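PDB 3QVL: putative hydantoin racemase from Klebsiella pneumoniae subsp. pneumoniae, which racemises allantoin and probably other 5-substituted hydantoins, interconverting their D and L enantiomers. Local coordinates for residues T18-A22 with G183-T187; I95-A101 with I201-A207; Q5-P9 with V58-A64; A109-V115 with D173-V179. All blocks are in the same frame, centred on the assembly; numbering follows the deposited sequence.

From the N terminus, strand 2-7 opens contact 3, which closes when helix 48-68 packs on that strand of the first parallel sheet. Inside this loop helix 13-26 opens contact 1, closed only by the loop 183-187 after strand 177-180, so contacts 3 and 1 cross. Contact 2 starts at 95-101 and ends at 201-207, crossing contact 1 in turn. Contact 4, pairing two neighbouring strands of the second sheet, is nested inside the loops of contacts 1 and 2. Contacts 3 and 4 thus belong to different sheets, with centres about 30 Å apart, whereas contacts 1 and 2 join the two halves and touch each other through Ala22, Ala186, Asp202 and Val204.

Contact 1 of 4, residues T18-A22 with G183-T187. With 5HY ([(4R)-2,5-dioxoimidazolidin-4-yl]acetic acid), chain C.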
loop_
_atom_site.group_PDB
_atom_site.type_symbol
_atom_site.label_atom_id
_atom_site.label_comp_id
_atom_site.label_asym_id
_atom_site.label_seq_id
_atom_site.Cartn_x
_atom_site.Cartn_y
_atom_site.Cartn_z
ATOM N N THR A 18 -5.003 -33.651 17.580
ATOM C CA THR A 18 -3.858 -33.294 16.739
ATOM C C THR A 18 -3.224 -31.986 17.216
ATOM O O THR A 18 -2.001 -31.891 17.353
ATOM C CB THR A 18 -4.271 -33.172 15.251
ATOM O OG1 THR A 18 -4.877 -34.397 14.820
ATOM C CG2 THR A 18 -3.064 -32.874 14.359
ATOM N N ILE A 19 -4.071 -30.992 17.474
ATOM C CA ILE A 19 -3.641 -29.688 17.975
ATOM C C ILE A 19 -2.975 -29.809 19.353
ATOM O O ILE A 19 -1.902 -29.242 19.580
ATOM C CB ILE A 19 -4.830 -28.689 18.007
ATOM C CG1 ILE A 19 -5.194 -28.259 16.582
ATOM C CG2 ILE A 19 -4.502 -27.473 18.863
ATOM C CD1 ILE A 19 -6.597 -27.698 16.436
ATOM N N GLY A 20 -3.610 -30.559 20.251
ATOM C CA GLY A 20 -3.084 -30.795 21.596
ATOM C C GLY A 20 -1.733 -31.488 21.607
ATOM O O GLY A 20 -0.858 -31.139 22.403
ATOM N N ALA A 21 -1.564 -32.467 20.718
ATOM C CA ALA A 21 -0.305 -33.200 20.585
ATOM C C ALA A 21 0.837 -32.302 20.108
ATOM O O ALA A 21 1.957 -32.396 20.613
ATOM C CB ALA A 21 -0.475 -34.392 19.649
ATOM N N ALA A 22 0.543 -31.431 19.144
ATOM C CA ALA A 22 1.533 -30.493 18.613
ATOM C C ALA A 22 1.952 -29.458 19.656
ATOM O O ALA A 22 3.122 -29.074 19.723
ATOM C CB ALA A 22 1.003 -29.808 17.369
ATOM N N GLY A 183 -4.862 -26.231 11.406
ATOM C CA GLY A 183 -4.620 -26.838 12.713
ATOM C C GLY A 183 -4.470 -28.345 12.596
ATOM O O GLY A 183 -3.801 -28.976 13.414
ATOM N N GLY A 184 -5.093 -28.916 11.566
ATOM C CA GLY A 184 -5.008 -30.349 11.286
ATOM C C GLY A 184 -3.680 -30.788 10.691
ATOM O O GLY A 184 -3.391 -31.985 10.633
ATOM N N MET A 185 -2.879 -29.823 10.244
ATOM C CA MET A 185 -1.552 -30.090 9.681
ATOM C C MET A 185 -0.448 -29.964 10.731
ATOM O O MET A 185 0.732 -30.154 10.425
ATOM C CB MET A 185 -1.255 -29.129 8.527
ATOM C CG MET A 185 -2.102 -29.331 7.286
ATOM S SD MET A 185 -1.762 -28.065 6.049
ATOM C CE MET A 185 -3.201 -28.229 4.994
ATOM N N ALA A 186 -0.844 -29.658 11.965
ATOM C CA ALA A 186 0.085 -29.308 13.045
ATOM C C ALA A 186 1.237 -30.291 13.267
ATOM O O ALA A 186 2.381 -29.872 13.459
ATOM C CB ALA A 186 -0.682 -29.081 14.345
ATOM N N THR A 187 0.939 -31.586 13.228
ATOM C CA THR A 187 1.941 -32.618 13.516
ATOM C C THR A 187 2.806 -33.003 12.304
ATOM O O THR A 187 3.645 -33.902 12.395
ATOM C CB THR A 187 1.298 -33.886 14.139
ATOM O OG1 THR A 187 0.261 -34.377 13.280
ATOM C CG2 THR A 187 0.711 -33.575 15.512
HETATM C C 5HY C . -8.296 -24.668 10.586
HETATM N N 5HY C . -10.344 -24.563 9.542
HETATM O O 5HY C . -7.123 -24.498 10.912
HETATM C CA 5HY C . -9.018 -23.938 9.461
HETATM C CB 5HY C . -8.352 -24.151 8.084
HETATM C CG 5HY C . -8.011 -25.602 7.709
HETATM O OAB 5HY C . -11.312 -26.085 10.904
HETATM N NAF 5HY C . -9.145 -25.502 11.184
HETATM C CAI 5HY C . -10.331 -25.420 10.569
HETATM O OD1 5HY C . -7.678 -25.799 6.522
HETATM O OD2 5HY C . -8.069 -26.481 8.596
#
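Thr18, Ile19 and Ala22 of helix 13-26 pack on the loop 183-187 in a buried contact between the two halves of the Asp/Glu racemase fold. The helix follows strand 2-7 of one parallel sheet, and the loop follows strand 177-180 of the other. Small residues bring the backbones close: Ala22 CB meets Ala186 CB at 3.5 Å, methyl against methyl. Beside them Thr18 and Thr187 cross at about a right angle, the methyl CG2 of Thr18 lying 3.8 Å from Thr187 OG1, while Thr187 CG2 rests 3.7 Å from Thr18 O. With OG1 of Thr18 anti to its carbonyl carbon (chi1 -56°), the hydroxyl turns away from the loop, toward the Glu152 carboxylate and Ala14 O, and the methyl is left to face the loop. Ile19 reaches along the glycine backbone, CG1 coming 3.5 Å from Gly183 O; a residue without a side chain suits a place where the isoleucine lies so near. Gly183 belongs to the ligand pocket, and Ser182, just before it in the chain, also hydrogen-bonds the ligand through OG. On the pocket side of the loop, Gly183 N donates to the ligand carbonyl atom O at 2.9 Å, nearly straight at 164°.

Contact 2 of 4, residues I95-A101 with I201-A207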
loop_
_atom_site.group_PDB
_atom_site.type_symbol
_atom_site.label_atom_id
_atom_site.label_comp_id
_atom_site.label_asym_id
_atom_site.label_seq_id
_atom_site.Cartn_x
_atom_site.Cartn_y
_atom_site.Cartn_z
ATOM N N ILE A 95 -3.015 -15.644 21.261
ATOM C CA ILE A 95 -2.269 -15.729 20.006
ATOM C C ILE A 95 -2.969 -16.661 19.019
ATOM O O ILE A 95 -3.299 -17.800 19.353
ATOM C CB ILE A 95 -0.800 -16.203 20.235
ATOM C CG1 ILE A 95 -0.103 -15.374 21.329
ATOM C CG2 ILE A 95 -0.000 -16.187 18.927
ATOM C CD1 ILE A 95 0.033 -13.880 21.030
ATOM N N GLY A 96 -3.201 -16.164 17.806
ATOM C CA GLY A 96 -3.752 -16.982 16.730
ATOM C C GLY A 96 -2.660 -17.796 16.064
ATOM O O GLY A 96 -1.496 -17.386 16.050
ATOM N N ILE A 97 -3.025 -18.950 15.509
ATOM C CA ILE A 97 -2.030 -19.823 14.878
ATOM C C ILE A 97 -1.558 -19.329 13.507
ATOM O O ILE A 97 -0.406 -19.546 13.138
ATOM C CB ILE A 97 -2.459 -21.319 14.827
ATOM C CG1 ILE A 97 -3.719 -21.521 13.980
ATOM C CG2 ILE A 97 -2.619 -21.869 16.242
ATOM C CD1 ILE A 97 -3.846 -22.925 13.407
ATOM N N ALA A 98 -2.442 -18.664 12.766
ATOM C CA ALA A 98 -2.051 -18.020 11.513
ATOM C C ALA A 98 -1.078 -16.887 11.814
ATOM O O ALA A 98 -0.025 -16.778 11.184
ATOM C CB ALA A 98 -3.265 -17.498 10.771
ATOM N N GLU A 99 -1.445 -16.066 12.796
ATOM C CA GLU A 99 -0.615 -14.972 13.287
ATOM C C GLU A 99 0.789 -15.457 13.655
ATOM O O GLU A 99 1.783 -14.927 13.156
ATOM C CB GLU A 99 -1.296 -14.318 14.495
ATOM C CG GLU A 99 -0.514 -13.189 15.159
ATOM C CD GLU A 99 -1.130 -12.747 16.476
ATOM O OE1 GLU A 99 -1.728 -13.589 17.183
ATOM O OE2 GLU A 99 -1.013 -11.551 16.812
ATOM N N ALA A 100 0.853 -16.477 14.508
ATOM C CA ALA A 100 2.123 -17.008 15.003
ATOM C C ALA A 100 2.987 -17.621 13.902
ATOM O O ALA A 100 4.196 -17.392 13.867
ATOM C CB ALA A 100 1.877 -18.015 16.108
ATOM N N ALA A 101 2.364 -18.391 13.009
ATOM C CA ALA A 101 3.077 -19.044 11.908
ATOM C C ALA A 101 3.684 -18.033 10.939
ATOM O O ALA A 101 4.826 -18.194 10.503
ATOM C CB ALA A 101 2.161 -20.007 11.168
ATOM N N ILE A 201 6.390 -24.540 8.914
ATOM C CA ILE A 201 5.964 -23.975 10.192
ATOM C C ILE A 201 4.517 -24.293 10.556
ATOM O O ILE A 201 3.593 -24.043 9.777
ATOM C CB ILE A 201 6.229 -22.444 10.239
ATOM C CG1 ILE A 201 7.728 -22.174 10.067
ATOM C CG2 ILE A 201 5.721 -21.833 11.548
ATOM C CD1 ILE A 201 8.059 -20.813 9.511
ATOM N N ASP A 202 4.348 -24.860 11.748
ATOM C CA ASP A 202 3.039 -25.084 12.343
ATOM C C ASP A 202 2.725 -23.956 13.319
ATOM O O ASP A 202 3.497 -23.687 14.243
ATOM C CB ASP A 202 3.006 -26.437 13.064
ATOM C CG ASP A 202 1.936 -26.506 14.141
ATOM O OD1 ASP A 202 0.773 -26.147 13.860
ATOM O OD2 ASP A 202 2.260 -26.928 15.269
ATOM N N GLY A 203 1.580 -23.313 13.108
ATOM C CA GLY A 203 1.141 -22.204 13.946
ATOM C C GLY A 203 0.771 -22.578 15.369
ATOM O O GLY A 203 0.886 -21.751 16.273
ATOM N N VAL A 204 0.318 -23.816 15.568
ATOM C CA VAL A 204 -0.051 -24.303 16.902
ATOM C C VAL A 204 1.154 -24.254 17.840
ATOM O O VAL A 204 1.108 -23.605 18.888
ATOM C CB VAL A 204 -0.649 -25.736 16.860
ATOM C CG1 VAL A 204 -0.938 -26.245 18.269
ATOM C CG2 VAL A 204 -1.916 -25.766 16.014
ATOM N N SER A 205 2.228 -24.930 17.442
ATOM C CA SER A 205 3.466 -24.958 18.212
ATOM C C SER A 205 4.067 -23.558 18.369
ATOM O O SER A 205 4.533 -23.198 19.450
ATOM C CB SER A 205 4.471 -25.919 17.569
ATOM O OG SER A 205 4.756 -25.551 16.231
ATOM N N ALA A 206 4.030 -22.776 17.290
ATOM C CA ALA A 206 4.545 -21.406 17.288
ATOM C C ALA A 206 3.801 -20.499 18.267
ATOM O O ALA A 206 4.425 -19.717 18.988
ATOM C CB ALA A 206 4.497 -20.825 15.880
ATOM N N ALA A 207 2.473 -20.618 18.296
ATOM C CA ALA A 207 1.634 -19.808 19.181
ATOM C C ALA A 207 1.880 -20.130 20.651
ATOM O O ALA A 207 1.885 -19.231 21.492
ATOM C CB ALA A 207 0.163 -19.977 18.833
#
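Gly203 sits directly against Ile97 where the first turns of helices 97-108 and 203-216 cross, each helix following an edge strand of one of the two parallel sheets of this racemase fold. The short axes pass 7.5 Å apart at 80°, a close approach that small residues permit. Gly203 CA lies 3.2 Å from Ile97 O in a CA-H...O contact; a glycine suits this place because a side chain would point straight at that carbonyl oxygen. One turn on, Ala100 CB rests against two successive alanines, 3.8 Å from Ala206 CB and 3.5 Å from Ala207 N. Ile97 has CG1 between its backbone N and carbonyl carbon (chi1 63°), which turns CG2 over the Gly203 carbonyl and to 4.0 Å from Val204 CG2; the same side chain borders the bound ligand. At the flanks, Ile95 CG2 meets Ala207 CB at 3.8 Å, and Ile201 CG2 covers Ala101. Ile95 and Ile201 also pack on Met107 and Leu219 of a neighbouring subunit. Behind this shell, both helix starts are fixed by acidic residues. Asp202, the N-cap, accepts from Ser205 N and, weakly, from Val204 N, with Ser205 N placed above the carboxylate plane. Glu99, salt-bridged to Arg87 through OE2, turns its other oxygen back on the N-cap residue of its own helix: Gly96 N donates to Glu99 OE1 at 3.0 Å and 155°, nearly along the C-O axis.

Contact 3 of 4, residues Q5-P9 with V58-A64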
loop_
_atom_site.group_PDB
_atom_site.type_symbol
_atom_site.label_atom_id
_atom_site.label_comp_id
_atom_site.label_asym_id
_atom_site.label_seq_id
_atom_site.Cartn_x
_atom_site.Cartn_y
_atom_site.Cartn_z
ATOM N N GLN A 5 -4.109 -22.359 27.639
ATOM C CA GLN A 5 -5.318 -22.929 27.063
ATOM C C GLN A 5 -5.232 -22.870 25.542
ATOM O O GLN A 5 -5.253 -21.788 24.951
ATOM C CB GLN A 5 -6.553 -22.176 27.562
ATOM C CG GLN A 5 -7.878 -22.830 27.187
ATOM C CD GLN A 5 -9.071 -21.919 27.407
ATOM O OE1 GLN A 5 -9.016 -20.720 27.131
ATOM N NE2 GLN A 5 -10.163 -22.490 27.901
ATOM N N VAL A 6 -5.119 -24.037 24.914
ATOM C CA VAL A 6 -5.073 -24.118 23.458
ATOM C C VAL A 6 -6.461 -24.492 22.939
ATOM O O VAL A 6 -6.915 -25.628 23.099
ATOM C CB VAL A 6 -3.995 -25.114 22.963
ATOM C CG1 VAL A 6 -3.896 -25.084 21.447
ATOM C CG2 VAL A 6 -2.637 -24.783 23.577
ATOM N N ILE A 7 -7.126 -23.517 22.327
ATOM C CA ILE A 7 -8.512 -23.670 21.896
ATOM C C ILE A 7 -8.613 -24.034 20.420
ATOM O O ILE A 7 -8.237 -23.246 19.552
ATOM C CB ILE A 7 -9.339 -22.379 22.144
ATOM C CG1 ILE A 7 -9.177 -21.892 23.588
ATOM C CG2 ILE A 7 -10.819 -22.607 21.796
ATOM C CD1 ILE A 7 -9.611 -20.456 23.805
ATOM N N ASN A 8 -9.118 -25.235 20.149
ATOM C CA ASN A 8 -9.566 -25.589 18.812
ATOM C C ASN A 8 -10.945 -24.961 18.612
ATOM O O ASN A 8 -11.891 -25.333 19.302
ATOM C CB ASN A 8 -9.631 -27.112 18.642
ATOM C CG ASN A 8 -10.156 -27.534 17.275
ATOM O OD1 ASN A 8 -10.191 -26.742 16.331
ATOM N ND2 ASN A 8 -10.566 -28.794 17.167
ATOM N N PRO A 9 -11.057 -23.987 17.686
ATOM C CA PRO A 9 -12.315 -23.269 17.468
ATOM C C PRO A 9 -13.425 -24.115 16.844
ATOM O O PRO A 9 -14.596 -23.744 16.943
ATOM C CB PRO A 9 -11.906 -22.133 16.523
ATOM C CG PRO A 9 -10.448 -21.962 16.770
ATOM C CD PRO A 9 -9.960 -23.364 16.931
ATOM N N VAL A 58 -14.945 -19.808 20.599
ATOM C CA VAL A 58 -13.666 -19.380 21.171
ATOM C C VAL A 58 -13.898 -18.575 22.452
ATOM O O VAL A 58 -13.269 -18.841 23.478
ATOM C CB VAL A 58 -12.825 -18.555 20.153
ATOM C CG1 VAL A 58 -11.662 -17.844 20.840
ATOM C CG2 VAL A 58 -12.308 -19.449 19.037
ATOM N N LEU A 59 -14.820 -17.613 22.385
ATOM C CA LEU A 59 -15.140 -16.742 23.521
ATOM C C LEU A 59 -15.661 -17.510 24.733
ATOM O O LEU A 59 -15.346 -17.165 25.875
ATOM C CB LEU A 59 -16.136 -15.653 23.110
ATOM C CG LEU A 59 -15.646 -14.576 22.136
ATOM C CD1 LEU A 59 -16.794 -13.663 21.732
ATOM C CD2 LEU A 59 -14.498 -13.764 22.728
ATOM N N GLU A 60 -16.458 -18.546 24.475
ATOM C CA GLU A 60 -16.956 -19.433 25.526
ATOM C C GLU A 60 -15.800 -20.110 26.262
ATOM O O GLU A 60 -15.821 -20.226 27.490
ATOM C CB GLU A 60 -17.908 -20.480 24.942
ATOM N N GLN A 61 -14.791 -20.541 25.507
ATOM C CA GLN A 61 -13.606 -21.172 26.090
ATOM C C GLN A 61 -12.653 -20.167 26.741
ATOM O O GLN A 61 -12.025 -20.479 27.753
ATOM C CB GLN A 61 -12.871 -22.035 25.057
ATOM C CG GLN A 61 -13.613 -23.315 24.654
ATOM C CD GLN A 61 -14.017 -24.183 25.842
ATOM O OE1 GLN A 61 -15.168 -24.608 25.949
ATOM N NE2 GLN A 61 -13.074 -24.443 26.742
ATOM N N ILE A 62 -12.551 -18.972 26.158
ATOM C CA ILE A 62 -11.779 -17.870 26.750
ATOM C C ILE A 62 -12.314 -17.551 28.148
ATOM O O ILE A 62 -11.541 -17.404 29.100
ATOM C CB ILE A 62 -11.810 -16.592 25.859
ATOM C CG1 ILE A 62 -11.049 -16.813 24.541
ATOM C CG2 ILE A 62 -11.271 -15.369 26.613
ATOM C CD1 ILE A 62 -9.530 -16.880 24.664
ATOM N N ARG A 63 -13.639 -17.460 28.255
ATOM C CA ARG A 63 -14.319 -17.245 29.530
ATOM C C ARG A 63 -13.945 -18.329 30.543
ATOM O O ARG A 63 -13.603 -18.021 31.685
ATOM C CB ARG A 63 -15.838 -17.193 29.315
ATOM C CG ARG A 63 -16.667 -16.865 30.556
ATOM C CD ARG A 63 -17.141 -18.121 31.279
ATOM N NE ARG A 63 -18.026 -18.932 30.446
ATOM C CZ ARG A 63 -18.158 -20.252 30.546
ATOM N NH1 ARG A 63 -18.991 -20.894 29.738
ATOM N NH2 ARG A 63 -17.455 -20.936 31.442
ATOM N N ALA A 64 -14.003 -19.588 30.109
ATOM C CA ALA A 64 -13.638 -20.730 30.949
ATOM C C ALA A 64 -12.171 -20.673 31.378
ATOM O O ALA A 64 -11.849 -20.931 32.540
ATOM C CB ALA A 64 -13.938 -22.040 30.230
#
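Ile7 extends from strand 2-7 onto helix 48-68 and meets two residues there. Its tip, CD1, lies 3.7 Å from Ile62 CD1, the side chains crossing at about a right angle, and 3.8 Å from Gln61 CB. Its other branch, CG2, rests on the same glutamine at 3.9 Å from CB, so the branched side chain straddles the aliphatic base of Gln61. Further along, Pro9 and Val58 lie side by side and point the same way, Pro9 CB being 3.7 Å from Val58 CG2. Gln5 makes the polar link. Its CG is anti to the backbone N (chi1 -171°) and the chain runs extended, long enough to bring the amide to the helix, where NE2 donates to Gln61 O at 2.7 Å. The acceptor lies almost in the amide plane, whereas the donor stands 47° above the carbonyl plane of Gln61. Since Gln5 OE1 pairs with His73 ND1, both ends of the amide are engaged and its rotation is fixed. Strand and helix run nearly antiparallel, their short axes 9.6 Å apart, as expected of a helix covering the sheet in a beta-alpha-beta crossover: helix 48-68 leads from strand 31-36 to strand 72-75, which flank strand 2-7 in this Rossmann-like parallel sheet.

Contact 4 of 4, residues A109-V115 with D173-V179; sequences ATRFSIV and DGSGAIV
Phe112 and Val179 form the apolar centre on one face of the paired strands. Val179 CG2 approaches the ring obliquely, 3.6 Å from Phe112 CD1, while Ile114 CG1 lies at the ring edge, in its plane. Ile114 itself runs side by side with the valine, its CG1 4.1 Å from Val179 CB, and Ala109 CB extends the patch onto Ala177 CB at 3.7 Å. Val179 and Ile114, being beta-branched, suit the extended backbone. Beneath them the backbones make a parallel ladder: Ser113 donates from N to Ala177 O at 3.0 Å and accepts at O from Val179 N at 2.8 Å, Val115 N continues it to Val179 O, and Gly176 N donates to Arg111 O before the strands proper. The other face turns polar at Ser113. Ser175 OG donates to Ser113 OG at 2.7 Å, and that hydroxyl donates onward to Asp173 OD2, also at 2.7 Å, on the anti lone pair. Asp173 OD2 is further bonded to His142. At the outer edge Arg111, bent at chi3, sends NH1 to Gly174 O over 3.1 Å, a bent bond (139°); Gly174 has positive phi (76°), which glycine readily adopts. Strand 138-143 flanks strand 112-116 on its other side. Helix 97-108 covers the Phe112 and Val179 face through Met102 and Ala105, and helix 157-172 packs Cys166 and Ala169 against the face of Ser113 and Ile178.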
loop_
_atom_site.group_PDB
_atom_site.type_symbol
_atom_site.label_atom_id
_atom_site.label_comp_id
_atom_site.label_asym_id
_atom_site.label_seq_id
_atom_site.Cartn_x
_atom_site.Cartn_y
_atom_site.Cartn_z
ATOM N N ALA A 109 12.939 -16.699 6.942
ATOM C CA ALA A 109 12.935 -16.596 5.483
ATOM C C ALA A 109 12.506 -15.203 5.033
ATOM O O ALA A 109 11.821 -14.490 5.769
ATOM C CB ALA A 109 12.019 -17.655 4.875
ATOM N N THR A 110 12.914 -14.821 3.824
ATOM C CA THR A 110 12.499 -13.542 3.248
ATOM C C THR A 110 11.023 -13.592 2.859
ATOM O O THR A 110 10.268 -12.659 3.140
ATOM C CB THR A 110 13.342 -13.155 2.014
ATOM O OG1 THR A 110 13.294 -14.210 1.046
ATOM C CG2 THR A 110 14.788 -12.888 2.413
ATOM N N ARG A 111 10.626 -14.686 2.214
ATOM C CA ARG A 111 9.236 -14.894 1.813
ATOM C C ARG A 111 8.792 -16.330 2.075
ATOM O O ARG A 111 9.606 -17.256 2.054
ATOM C CB ARG A 111 9.029 -14.537 0.337
ATOM C CG ARG A 111 9.286 -13.070 -0.007
ATOM C CD ARG A 111 8.728 -12.704 -1.371
ATOM N NE ARG A 111 9.286 -13.533 -2.437
ATOM C CZ ARG A 111 8.805 -13.595 -3.675
ATOM N NH1 ARG A 111 9.386 -14.382 -4.570
ATOM N NH2 ARG A 111 7.745 -12.875 -4.023
ATOM N N PHE A 112 7.495 -16.502 2.321
ATOM C CA PHE A 112 6.923 -17.819 2.593
ATOM C C PHE A 112 5.742 -18.135 1.680
ATOM O O PHE A 112 5.125 -17.234 1.107
ATOM C CB PHE A 112 6.503 -17.938 4.066
ATOM C CG PHE A 112 5.435 -16.956 4.485
ATOM C CD1 PHE A 112 4.084 -17.265 4.332
ATOM C CD2 PHE A 112 5.780 -15.730 5.043
ATOM C CE1 PHE A 112 3.096 -16.362 4.720
ATOM C CE2 PHE A 112 4.799 -14.821 5.436
ATOM C CZ PHE A 112 3.455 -15.138 5.274
ATOM N N SER A 113 5.439 -19.424 1.552
ATOM C CA SER A 113 4.241 -19.875 0.855
ATOM C C SER A 113 3.286 -20.537 1.839
ATOM O O SER A 113 3.718 -21.241 2.755
ATOM C CB SER A 113 4.602 -20.851 -0.265
ATOM O OG SER A 113 5.369 -20.209 -1.267
ATOM N N ILE A 114 1.991 -20.300 1.652
ATOM C CA ILE A 114 0.961 -20.912 2.491
ATOM C C ILE A 114 0.350 -22.120 1.783
ATOM O O ILE A 114 0.023 -22.056 0.596
ATOM C CB ILE A 114 -0.148 -19.894 2.887
ATOM C CG1 ILE A 114 0.437 -18.779 3.765
ATOM C CG2 ILE A 114 -1.309 -20.592 3.611
ATOM C CD1 ILE A 114 -0.486 -17.584 3.966
ATOM N N VAL A 115 0.224 -23.224 2.517
ATOM C CA VAL A 115 -0.463 -24.413 2.023
ATOM C C VAL A 115 -1.625 -24.737 2.963
ATOM O O VAL A 115 -1.416 -25.209 4.084
ATOM C CB VAL A 115 0.490 -25.632 1.885
ATOM C CG1 VAL A 115 -0.270 -26.863 1.390
ATOM C CG2 VAL A 115 1.649 -25.312 0.945
ATOM N N ASP A 173 7.534 -21.020 -6.346
ATOM C CA ASP A 173 7.074 -19.759 -5.748
ATOM C C ASP A 173 8.146 -18.695 -5.517
ATOM O O ASP A 173 7.838 -17.503 -5.480
ATOM C CB ASP A 173 6.336 -20.024 -4.433
ATOM C CG ASP A 173 5.098 -20.886 -4.613
ATOM O OD1 ASP A 173 4.731 -21.207 -5.765
ATOM O OD2 ASP A 173 4.485 -21.243 -3.588
ATOM N N GLY A 174 9.395 -19.125 -5.354
ATOM C CA GLY A 174 10.475 -18.215 -4.980
ATOM C C GLY A 174 10.409 -17.864 -3.504
ATOM O O GLY A 174 10.682 -16.727 -3.112
ATOM N N SER A 175 10.034 -18.850 -2.692
ATOM C CA SER A 175 9.950 -18.692 -1.241
ATOM C C SER A 175 10.955 -19.604 -0.539
ATOM O O SER A 175 11.436 -20.579 -1.123
ATOM C CB SER A 175 8.528 -18.982 -0.752
ATOM O OG SER A 175 8.112 -20.282 -1.128
ATOM N N GLY A 176 11.266 -19.281 0.714
ATOM C CA GLY A 176 12.243 -20.037 1.494
ATOM C C GLY A 176 11.648 -20.876 2.610
ATOM O O GLY A 176 12.338 -21.708 3.201
ATOM N N ALA A 177 10.368 -20.660 2.901
ATOM C CA ALA A 177 9.685 -21.383 3.972
ATOM C C ALA A 177 8.230 -21.686 3.628
ATOM O O ALA A 177 7.642 -21.053 2.748
ATOM C CB ALA A 177 9.769 -20.603 5.281
ATOM N N ILE A 178 7.663 -22.664 4.329
ATOM C CA ILE A 178 6.257 -23.021 4.177
ATOM C C ILE A 178 5.499 -22.744 5.472
ATOM O O ILE A 178 5.949 -23.115 6.559
ATOM C CB ILE A 178 6.077 -24.515 3.773
ATOM C CG1 ILE A 178 6.789 -24.827 2.445
ATOM C CG2 ILE A 178 4.592 -24.904 3.729
ATOM C CD1 ILE A 178 6.259 -24.079 1.220
ATOM N N VAL A 179 4.358 -22.076 5.343
ATOM C CA VAL A 179 3.427 -21.915 6.451
ATOM C C VAL A 179 2.264 -22.880 6.237
ATOM O O VAL A 179 1.550 -22.791 5.234
ATOM C CB VAL A 179 2.926 -20.452 6.576
ATOM C CG1 VAL A 179 1.702 -20.362 7.481
ATOM C CG2 VAL A 179 4.036 -19.557 7.103
HETATM O O HOH W 1 12.267 -16.417 -0.137
HETATM O O HOH W 2 12.099 -14.345 -2.676
#